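Local coordinates for dermonecrotic toxin (Pasteurella multocida, PDB 2EBF), which induces bone resorption, acts as a potent mitogen and is associated with the severe progressive form of atrophic rhinitis in pigs, at residues Q416-S421 with K445-A450. Sequence-based numbering, arbitrary orientation.
Sequences QFLQGS and KLLQSA
The carbonyl oxygen of Leu-446 is gripped twice from the same face of its plane: by the backbone N of Ala-450, whose methyl meets Leu-418 across the contact, and by Ser-449 OG at 2.7 Å. Serine suits this buried place because its short hydroxyl can bend back and give its hydrogen to a carbonyl of its own helix. The contact proper is apolar. Phe-417 CB points toward segment 445-450, and with CG anti to the backbone N (chi1 173°) the ring extends across to Leu-447, offering methyls a broad aromatic face. Leu-447 CD1 sits 3.8 Å from the ring centroid, a CH-pi contact only 9° off the normal, while CD2 reaches ring atom CD2 of Phe-417 at 3.5 Å. Both methyls of the branched leucine thus lie over one face, CD1 at its centre and CD2 toward its rim. The Gln-448 side chain lies at the ring edge, and Trp-424 packs edge-to-face with the same ring. Next along the helix, Leu-418 CD2 lies 4.3 Å from Ala-450 CB, a loose contact; so small a residue lets the leucine rest almost against the helix backbone. Gly-420, with positive phi, ends helix 407-418 in a Schellman motif. Both helices belong to the beta-alpha-beta crossover from strand 399-402 to strand 456-461 in the C2 domain of this C-terminal region. With no hydrogen bond between the segments, their association rests on shape and hydrophobic burial.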
loop_
_atom_site.group_PDB
_atom_site.type_symbol
_atom_site.label_atom_id
_atom_site.label_comp_id
_atom_site.label_asym_id
_atom_site.label_seq_id
_atom_site.Cartn_x
_atom_site.Cartn_y
_atom_site.Cartn_z
ATOM N N GLN A 416 -21.519 20.018 -11.392
ATOM C CA GLN A 416 -22.294 21.254 -11.280
ATOM C C GLN A 416 -22.043 22.229 -12.434
ATOM O O GLN A 416 -22.994 22.763 -13.016
ATOM C CB GLN A 416 -22.024 21.938 -9.940
ATOM C CG GLN A 416 -23.146 21.797 -8.923
ATOM C CD GLN A 416 -23.141 20.482 -8.165
ATOM O OE1 GLN A 416 -23.035 20.471 -6.936
ATOM N NE2 GLN A 416 -23.266 19.369 -8.884
ATOM N N PHE A 417 -20.771 22.459 -12.758
ATOM C CA PHE A 417 -20.404 23.326 -13.871
ATOM C C PHE A 417 -21.021 22.843 -15.178
ATOM O O PHE A 417 -21.601 23.633 -15.919
ATOM C CB PHE A 417 -18.884 23.425 -14.025
ATOM C CG PHE A 417 -18.454 24.174 -15.258
ATOM C CD1 PHE A 417 -18.244 25.548 -15.215
ATOM C CD2 PHE A 417 -18.281 23.510 -16.472
ATOM C CE1 PHE A 417 -17.854 26.248 -16.358
ATOM C CE2 PHE A 417 -17.893 24.203 -17.616
ATOM C CZ PHE A 417 -17.680 25.575 -17.557
ATOM N N LEU A 418 -20.886 21.545 -15.449
ATOM C CA LEU A 418 -21.355 20.945 -16.699
ATOM C C LEU A 418 -22.864 21.054 -16.883
ATOM O O LEU A 418 -23.350 21.140 -18.010
ATOM C CB LEU A 418 -20.940 19.476 -16.776
ATOM C CG LEU A 418 -19.459 19.178 -17.012
ATOM C CD1 LEU A 418 -19.220 17.681 -16.939
ATOM C CD2 LEU A 418 -18.996 19.731 -18.351
ATOM N N GLN A 419 -23.591 21.044 -15.770
ATOM C CA GLN A 419 -25.056 21.122 -15.785
ATOM C C GLN A 419 -25.586 22.556 -15.692
ATOM O O GLN A 419 -26.796 22.774 -15.575
ATOM C CB GLN A 419 -25.637 20.234 -14.675
ATOM C CG GLN A 419 -25.622 18.743 -15.024
ATOM C CD GLN A 419 -25.158 17.864 -13.872
ATOM O OE1 GLN A 419 -25.788 17.817 -12.810
ATOM N NE2 GLN A 419 -24.040 17.157 -14.080
ATOM N N GLY A 420 -24.684 23.533 -15.756
ATOM C CA GLY A 420 -25.075 24.946 -15.774
ATOM C C GLY A 420 -25.365 25.557 -14.415
ATOM O O GLY A 420 -25.924 26.653 -14.330
ATOM N N SER A 421 -24.988 24.849 -13.350
ATOM C CA SER A 421 -25.109 25.366 -11.988
ATOM C C SER A 421 -24.018 26.396 -11.715
ATOM O O SER A 421 -23.014 26.453 -12.430
ATOM C CB SER A 421 -25.033 24.221 -10.972
ATOM O OG SER A 421 -24.755 24.693 -9.660
ATOM N N LYS A 445 -10.828 27.212 -20.460
ATOM C CA LYS A 445 -11.310 27.010 -21.829
ATOM C C LYS A 445 -11.587 25.548 -22.158
ATOM O O LYS A 445 -12.570 25.231 -22.847
ATOM C CB LYS A 445 -10.318 27.594 -22.832
ATOM C CG LYS A 445 -10.588 29.054 -23.180
ATOM C CD LYS A 445 -9.367 29.733 -23.793
ATOM C CE LYS A 445 -9.267 29.503 -25.292
ATOM N NZ LYS A 445 -8.459 30.583 -25.950
ATOM N N LEU A 446 -10.716 24.666 -21.666
ATOM C CA LEU A 446 -10.871 23.221 -21.851
ATOM C C LEU A 446 -12.165 22.745 -21.199
ATOM O O LEU A 446 -12.947 22.025 -21.814
ATOM C CB LEU A 446 -9.689 22.484 -21.222
ATOM C CG LEU A 446 -9.083 21.216 -21.828
ATOM C CD1 LEU A 446 -8.631 20.317 -20.703
ATOM C CD2 LEU A 446 -9.979 20.460 -22.814
ATOM N N LEU A 447 -12.380 23.159 -19.950
ATOM C CA LEU A 447 -13.598 22.837 -19.220
ATOM C C LEU A 447 -14.818 23.408 -19.932
ATOM O O LEU A 447 -15.843 22.739 -20.057
ATOM C CB LEU A 447 -13.548 23.446 -17.824
ATOM C CG LEU A 447 -14.127 22.690 -16.625
ATOM C CD1 LEU A 447 -14.542 23.690 -15.559
ATOM C CD2 LEU A 447 -15.286 21.758 -16.969
ATOM N N GLN A 448 -14.700 24.663 -20.357
ATOM C CA GLN A 448 -15.774 25.347 -21.062
ATOM C C GLN A 448 -16.154 24.559 -22.319
ATOM O O GLN A 448 -17.342 24.368 -22.607
ATOM C CB GLN A 448 -15.351 26.784 -21.399
ATOM C CG GLN A 448 -16.476 27.697 -21.892
ATOM C CD GLN A 448 -17.675 27.697 -20.967
ATOM O OE1 GLN A 448 -18.735 27.186 -21.321
ATOM N NE2 GLN A 448 -17.505 28.244 -19.765
ATOM N N SER A 449 -15.148 24.081 -23.050
ATOM C CA SER A 449 -15.396 23.335 -24.289
ATOM C C SER A 449 -16.144 22.017 -24.058
ATOM O O SER A 449 -16.975 21.624 -24.877
ATOM C CB SER A 449 -14.099 23.091 -25.064
ATOM O OG SER A 449 -13.333 22.040 -24.485
ATOM N N ALA A 450 -15.851 21.348 -22.943
ATOM C CA ALA A 450 -16.523 20.096 -22.585
ATOM C C ALA A 450 -18.020 20.316 -22.355
ATOM O O ALA A 450 -18.853 19.496 -22.759
ATOM C CB ALA A 450 -15.872 19.472 -21.342
#